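Local coordinates for thioesterase domain-containing protein (Pseudomonas aeruginosa, PDB 1ZKI) that is a hotdog-fold thioesterase that probably hydrolyses acyl-CoA thioesters, at residues S14-S17 / E18-L22; A65-S68 / S69-F72; E113-G117 / D118-A122. All blocks are in the same frame, centred on the assembly; numbering follows the deposited sequence. Where two conformers were deposited one is given.

Contact 1: S14-S17 / E18-L22; sequences SAYS and ELVGL
Tyr16 and Val20 meet one turn apart on the short helix 15-20, where the methyl CG2 of Val20 sits over one face of the phenol ring. The methyl is 4.0 Å from the centroid of the Tyr16 ring and 20° off its normal, a CH-pi contact displaced toward the hydroxyl-bearing rim, with Tyr16 CZ the nearest ring atom. The ring gets there because CG of Tyr16 lies anti to the backbone N (chi1 -179°), which leans it along the helix toward its C-terminal end; Leu19 CD2 touches CD1 obliquely. Beyond the ring, Tyr16 OH is hydrogen-bonded to Ser56 OG of helix 51-70, tying the two helices together.

Serines suit both ends of the first turn because their short hydroxyls can reach main-chain N-H groups. Ser17 N donates to Ser14 OG at 3.1 Å, and Ser14 N returns a nearly straight bond of 2.9 Å to Ser17 OG, the two halves of a capping box. Ser17 OG, held between its backbone N and carbonyl carbon (chi1 74°), also donates to a water at 2.7 Å. That water in turn donates to Leu22 O and to Glu18 OE1, whose carboxylate has a salt bridge with Arg9.

At the other end, Ser17 O is gripped twice, by Gly21 N at 3.1 Å and Leu22 N at 2.9 Å, from opposite faces of its carbonyl plane. Gly21 suits the position because, at its positive phi, a side chain would be jammed against the carbonyl oxygen of Val20. Leu22 folds back so that CD1 lies against Ser17 CB, while its side chain also packs on Leu57 and Val60. A capping box opens this short helix and a Schellman motif, with Gly21 as C-prime residue, closes it.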
loop_
_atom_site.group_PDB
_atom_site.type_symbol
_atom_site.label_atom_id
_atom_site.label_comp_id
_atom_site.label_asym_id
_atom_site.label_seq_id
_atom_site.Cartn_x
_atom_site.Cartn_y
_atom_site.Cartn_z
ATOM N N SER A 14 2.401 20.349 13.855
ATOM C CA SER A 14 3.773 20.596 14.299
ATOM C C SER A 14 4.283 21.827 13.541
ATOM O O SER A 14 3.634 22.275 12.591
ATOM C CB SER A 14 4.668 19.399 13.965
ATOM O OG SER A 14 4.753 19.175 12.557
ATOM N N ALA A 15 5.447 22.344 13.924
ATOM C CA ALA A 15 6.053 23.454 13.184
ATOM C C ALA A 15 6.228 23.064 11.714
ATOM O O ALA A 15 5.957 23.862 10.813
ATOM C CB ALA A 15 7.385 23.823 13.776
ATOM N N TYR A 16 6.659 21.826 11.471
ATOM C CA TYR A 16 6.898 21.411 10.095
ATOM C C TYR A 16 5.595 21.253 9.294
ATOM O O TYR A 16 5.528 21.661 8.126
ATOM C CB TYR A 16 7.751 20.141 10.040
ATOM C CG TYR A 16 8.061 19.668 8.644
ATOM C CD1 TYR A 16 9.028 20.317 7.866
ATOM C CD2 TYR A 16 7.390 18.560 8.097
ATOM C CE1 TYR A 16 9.336 19.864 6.565
ATOM C CE2 TYR A 16 7.686 18.100 6.790
ATOM C CZ TYR A 16 8.656 18.770 6.044
ATOM O OH TYR A 16 8.974 18.344 4.780
ATOM N N SER A 17 4.552 20.699 9.909
ATOM C CA SER A 17 3.289 20.556 9.180
ATOM C C SER A 17 2.755 21.946 8.831
ATOM O O SER A 17 2.232 22.159 7.752
ATOM C CB SER A 17 2.252 19.728 9.956
ATOM O OG SER A 17 1.682 20.448 11.044
ATOM N N GLU A 18 2.941 22.903 9.724
ATOM C CA GLU A 18 2.543 24.297 9.453
ATOM C C GLU A 18 3.311 24.944 8.304
ATOM O O GLU A 18 2.726 25.669 7.481
ATOM C CB GLU A 18 2.722 25.116 10.723
ATOM C CG GLU A 18 1.781 24.669 11.781
ATOM C CD GLU A 18 0.524 25.440 11.703
ATOM O OE1 GLU A 18 -0.414 24.919 11.047
ATOM O OE2 GLU A 18 0.511 26.575 12.265
ATOM N N LEU A 19 4.614 24.670 8.250
ATOM C CA LEU A 19 5.499 25.187 7.212
ATOM C C LEU A 19 5.020 24.713 5.841
ATOM O O LEU A 19 4.883 25.500 4.902
ATOM C CB LEU A 19 6.922 24.665 7.430
ATOM C CG LEU A 19 7.947 25.060 6.357
ATOM C CD1 LEU A 19 8.371 26.535 6.524
ATOM C CD2 LEU A 19 9.166 24.084 6.351
ATOM N N VAL A 20 4.752 23.420 5.738
ATOM C CA VAL A 20 4.334 22.857 4.458
ATOM C C VAL A 20 2.929 23.350 4.071
ATOM O O VAL A 20 2.603 23.470 2.878
ATOM C CB VAL A 20 4.446 21.324 4.498
ATOM C CG1 VAL A 20 3.902 20.705 3.235
ATOM C CG2 VAL A 20 5.909 20.944 4.673
ATOM N N GLY A 21 2.108 23.633 5.082
ATOM C CA GLY A 21 0.735 24.098 4.884
ATOM C C GLY A 21 -0.302 22.995 5.025
ATOM O O GLY A 21 -1.412 23.092 4.471
ATOM N N LEU A 22 0.049 21.956 5.786
ATOM C CA LEU A 22 -0.851 20.820 5.996
ATOM C C LEU A 22 -1.978 21.253 6.916
ATOM O O LEU A 22 -1.751 21.924 7.909
ATOM C CB LEU A 22 -0.110 19.607 6.587
ATOM C CG LEU A 22 1.075 19.139 5.747
ATOM C CD1 LEU A 22 1.885 18.034 6.432
ATOM C CD2 LEU A 22 0.676 18.723 4.310
HETATM O O HOH W 1 -0.308 21.979 10.082
#

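Contact 2: A65-S68 / S69-F72; sequences ACSS and SHGF
The C-terminal turn of the long helix 51-70 closes here, and its last side chains fold back over the turn before. His70 lays its imidazole over the backbone of Cys66 and Ser67: Cys66 O stands 3.2 Å above the ring plane, over its centre, while Ser67 CA makes a CH-pi contact with the same face. The ring is brought over the helix by a chi1 of 56°, which places CG between the backbone N and the carbonyl carbon. Its rotation is fixed at both nitrogens, ND1 donating to Gly71 O at 2.8 Å, close to the ring plane, and NE2 bonding to Ser76 OG. Histidine suits the place by offering a flat face for packing and two nitrogens at its rim.

Cys66 O also takes two main-chain bonds, His70 N at 2.9 Å, nearly in line with the C=O bond, and Ser69 N from well above the carbonyl plane. Next along, Gly71 N makes a weak bond to Ser67 O, and Gly71 turns the chain away with a positive phi at which a CB would press on the carbonyl oxygen of His70, hence glycine.

Phe72 folds back so that one face of its ring meets Ser67 CB, 3.6 Å from the centroid and 15° off the normal, another CH-pi contact; the flat apolar ring also packs on Pro7, Gln11 and Met12. Ser68 OG donates to Ala65 O at 2.7 Å, a bond within the helix common for serine. The whole is typical of a helix C-terminus ended by glycine, here on the central helix of a hotdog fold.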
loop_
_atom_site.group_PDB
_atom_site.type_symbol
_atom_site.label_atom_id
_atom_site.label_comp_id
_atom_site.label_asym_id
_atom_site.label_seq_id
_atom_site.Cartn_x
_atom_site.Cartn_y
_atom_site.Cartn_z
ATOM N N ALA A 65 -3.860 9.213 11.744
ATOM C CA ALA A 65 -4.633 7.971 11.730
ATOM C C ALA A 65 -4.211 7.073 12.890
ATOM O O ALA A 65 -5.060 6.524 13.581
ATOM C CB ALA A 65 -4.478 7.235 10.387
ATOM N N CYS A 66 -2.902 6.960 13.130
ATOM C CA CYS A 66 -2.410 6.182 14.273
ATOM C C CYS A 66 -2.924 6.747 15.583
ATOM O O CYS A 66 -3.418 6.009 16.420
ATOM C CB CYS A 66 -0.897 6.129 14.277
ATOM S SG CYS A 66 -0.338 5.042 12.994
ATOM N N SER A 67 -2.838 8.063 15.734
ATOM C CA SER A 67 -3.338 8.711 16.936
ATOM C C SER A 67 -4.834 8.481 17.136
ATOM O O SER A 67 -5.303 8.367 18.275
ATOM C CB SER A 67 -3.019 10.198 16.893
ATOM O OG SER A 67 -1.618 10.384 17.025
ATOM N N SER A 68 -5.590 8.380 16.047
ATOM C CA SER A 68 -7.033 8.159 16.191
ATOM C C SER A 68 -7.329 6.722 16.613
ATOM O O SER A 68 -8.410 6.435 17.126
ATOM C CB SER A 68 -7.771 8.508 14.908
ATOM O OG SER A 68 -7.547 7.528 13.919
ATOM N N SER A 69 -6.359 5.834 16.408
ATOM C CA SER A 69 -6.469 4.430 16.804
ATOM C C SER A 69 -6.055 4.221 18.259
ATOM O O SER A 69 -6.813 3.630 19.046
ATOM C CB SER A 69 -5.592 3.567 15.888
ATOM O OG SER A 69 -5.579 2.224 16.327
ATOM N N HIS A 70 -4.857 4.684 18.622
ATOM C CA HIS A 70 -4.365 4.497 20.001
ATOM C C HIS A 70 -4.744 5.614 20.988
ATOM O O HIS A 70 -4.534 5.480 22.207
ATOM C CB HIS A 70 -2.855 4.185 20.056
ATOM C CG HIS A 70 -1.978 5.202 19.391
ATOM N ND1 HIS A 70 -1.913 6.522 19.793
ATOM C CD2 HIS A 70 -1.078 5.072 18.386
ATOM C CE1 HIS A 70 -1.039 7.167 19.039
ATOM N NE2 HIS A 70 -0.519 6.310 18.175
ATOM N N GLY A 71 -5.319 6.696 20.466
ATOM C CA GLY A 71 -5.678 7.856 21.283
ATOM C C GLY A 71 -4.546 8.863 21.328
ATOM O O GLY A 71 -3.366 8.499 21.232
ATOM N N PHE A 72 -4.906 10.136 21.488
ATOM C CA PHE A 72 -3.919 11.223 21.512
ATOM C C PHE A 72 -3.172 11.297 22.839
ATOM O O PHE A 72 -2.211 12.062 22.982
ATOM C CB PHE A 72 -4.567 12.563 21.147
ATOM C CG PHE A 72 -4.804 12.725 19.677
ATOM C CD1 PHE A 72 -3.876 13.399 18.877
ATOM C CD2 PHE A 72 -5.932 12.168 19.079
ATOM C CE1 PHE A 72 -4.080 13.538 17.497
ATOM C CE2 PHE A 72 -6.145 12.293 17.703
ATOM C CZ PHE A 72 -5.214 12.979 16.904
#

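Contact 3: E113-G117 / D118-A122; sequences EVRQG and DKLVA
Val114 O accepts two main-chain bonds, from Val121 N at 2.8 Å and Ala122 N at 3.3 Å, both reaching it from the same face of its carbonyl plane. Val114 N completes the pairing with a nearly straight bond to Ala122 O. Two residues facing one make this a classic beta bulge, set in the hairpin of strands 107-116 and 119-130 in the antiparallel hotdog sheet. Compact, branched Val114 and Val121 pack CG1 on CB and also touch Leu54 of helix 51-70.

A type II' turn from Gln116 to Lys119 reverses the chain; glycine suits its second position, where phi is 57°. Gln116 CG lies opposite its backbone N (chi1 -174°) and the chain runs extended beyond, carrying OE1 out beside Lys119, whose NZ donates to it at 2.9 Å. Gln116 NE2 is hydrogen-bonded to the carbonyl oxygens of Asp91 and Glu93.

On the other face of the sheet, Arg115 NE forms a salt bridge to Glu113 OE1 at 2.9 Å, almost in the guanidinium plane but from above the carboxylate plane. Leu120 CD1 lies over one guanidinium face, 4.1 Å above its centre; Leu120 also packs on Leu101 of the second subunit.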
loop_
_atom_site.group_PDB
_atom_site.type_symbol
_atom_site.label_atom_id
_atom_site.label_comp_id
_atom_site.label_asym_id
_atom_site.label_seq_id
_atom_site.Cartn_x
_atom_site.Cartn_y
_atom_site.Cartn_z
ATOM N N GLU A 113 -3.631 7.289 0.651
ATOM C CA GLU A 113 -3.697 7.709 -0.736
ATOM C C GLU A 113 -3.849 9.220 -0.773
ATOM O O GLU A 113 -4.445 9.818 0.136
ATOM C CB GLU A 113 -4.851 7.031 -1.497
ATOM C CG GLU A 113 -6.213 7.336 -0.947
ATOM C CD GLU A 113 -7.344 6.878 -1.874
ATOM O OE1 GLU A 113 -8.484 7.349 -1.677
ATOM O OE2 GLU A 113 -7.086 6.081 -2.801
ATOM N N VAL A 114 -3.252 9.830 -1.786
ATOM C CA VAL A 114 -3.398 11.259 -2.028
ATOM C C VAL A 114 -4.163 11.400 -3.328
ATOM O O VAL A 114 -3.835 10.734 -4.322
ATOM C CB VAL A 114 -2.030 11.953 -2.158
ATOM C CG1 VAL A 114 -2.206 13.463 -2.437
ATOM C CG2 VAL A 114 -1.190 11.711 -0.882
ATOM N N ARG A 115 -5.180 12.254 -3.313
ATOM C CA ARG A 115 -6.021 12.455 -4.489
ATOM C C ARG A 115 -6.275 13.929 -4.734
ATOM O O ARG A 115 -6.189 14.756 -3.825
ATOM C CB ARG A 115 -7.376 11.758 -4.311
ATOM C CG ARG A 115 -7.309 10.245 -4.327
ATOM C CD ARG A 115 -8.721 9.624 -4.342
ATOM N NE ARG A 115 -8.580 8.186 -4.490
ATOM C CZ ARG A 115 -8.516 7.556 -5.654
ATOM N NH1 ARG A 115 -8.629 8.230 -6.791
ATOM N NH2 ARG A 115 -8.345 6.248 -5.677
ATOM N N GLN A 116 -6.633 14.245 -5.969
ATOM C CA GLN A 116 -7.298 15.510 -6.262
ATOM C C GLN A 116 -8.572 15.105 -7.009
ATOM O O GLN A 116 -8.532 14.774 -8.197
ATOM C CB GLN A 116 -6.398 16.409 -7.108
ATOM C CG GLN A 116 -6.965 17.795 -7.342
ATOM C CD GLN A 116 -5.975 18.684 -8.062
ATOM O OE1 GLN A 116 -5.768 18.537 -9.266
ATOM N NE2 GLN A 116 -5.372 19.616 -7.342
ATOM N N GLY A 117 -9.696 15.083 -6.301
ATOM C CA GLY A 117 -10.930 14.520 -6.859
ATOM C C GLY A 117 -10.740 13.079 -7.306
ATOM O O GLY A 117 -10.277 12.239 -6.530
ATOM N N ASP A 118 -11.077 12.816 -8.571
ATOM C CA ASP A 118 -10.940 11.484 -9.184
ATOM C C ASP A 118 -9.549 11.243 -9.799
ATOM O O ASP A 118 -9.378 10.364 -10.656
ATOM C CB ASP A 118 -12.045 11.242 -10.231
ATOM C CG ASP A 118 -11.806 11.986 -11.549
ATOM O OD1 ASP A 118 -11.085 12.999 -11.557
ATOM O OD2 ASP A 118 -12.351 11.551 -12.593
ATOM N N LYS A 119 -8.568 12.030 -9.372
ATOM C CA LYS A 119 -7.191 11.809 -9.790
ATOM C C LYS A 119 -6.391 11.203 -8.641
ATOM O O LYS A 119 -6.235 11.833 -7.590
ATOM C CB LYS A 119 -6.541 13.109 -10.268
ATOM C CG LYS A 119 -7.390 13.927 -11.260
ATOM C CD LYS A 119 -6.719 15.266 -11.474
ATOM C CE LYS A 119 -7.710 16.311 -11.932
ATOM N NZ LYS A 119 -7.206 17.665 -11.568
ATOM N N LEU A 120 -5.877 9.985 -8.838
ATOM C CA LEU A 120 -4.958 9.396 -7.861
ATOM C C LEU A 120 -3.570 9.975 -8.069
ATOM O O LEU A 120 -2.982 9.838 -9.153
ATOM C CB LEU A 120 -4.928 7.866 -7.969
ATOM C CG LEU A 120 -4.022 7.136 -6.979
ATOM C CD1 LEU A 120 -4.402 7.393 -5.531
ATOM C CD2 LEU A 120 -4.023 5.613 -7.267
ATOM N N VAL A 121 -3.062 10.633 -7.034
ATOM C CA VAL A 121 -1.769 11.315 -7.116
ATOM C C VAL A 121 -0.634 10.463 -6.537
ATOM O O VAL A 121 0.462 10.384 -7.127
ATOM C CB VAL A 121 -1.831 12.692 -6.396
ATOM C CG1 VAL A 121 -0.431 13.315 -6.235
ATOM C CG2 VAL A 121 -2.769 13.644 -7.183
ATOM N N ALA A 122 -0.873 9.859 -5.375
ATOM C CA ALA A 122 0.182 9.034 -4.734
ATOM C C ALA A 122 -0.461 7.991 -3.834
ATOM O O ALA A 122 -1.617 8.126 -3.444
ATOM C CB ALA A 122 1.147 9.918 -3.929
#

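How the contacts relate
Along the chain the three contacts follow in series: the short helix of contact 1, the end of the long helix in contact 2, then the hairpin of contact 3. Their centres stand about 19 Å (1 and 2), 21 Å (1 and 3) and 24 Å (2 and 3) apart, and none touches another. Helix 51-70 joins them: its Ser56, Leu57 and Val60 meet contact 1, its C-terminus is contact 2, and its Leu54, Leu57 and Met58 cover Val114 of contact 3. Contacts 2 and 3 lie on opposite sides of the chain's centre. Together they sample the hotdog plan, a long helix wrapped by an antiparallel sheet, with contact 3 reaching the second subunit.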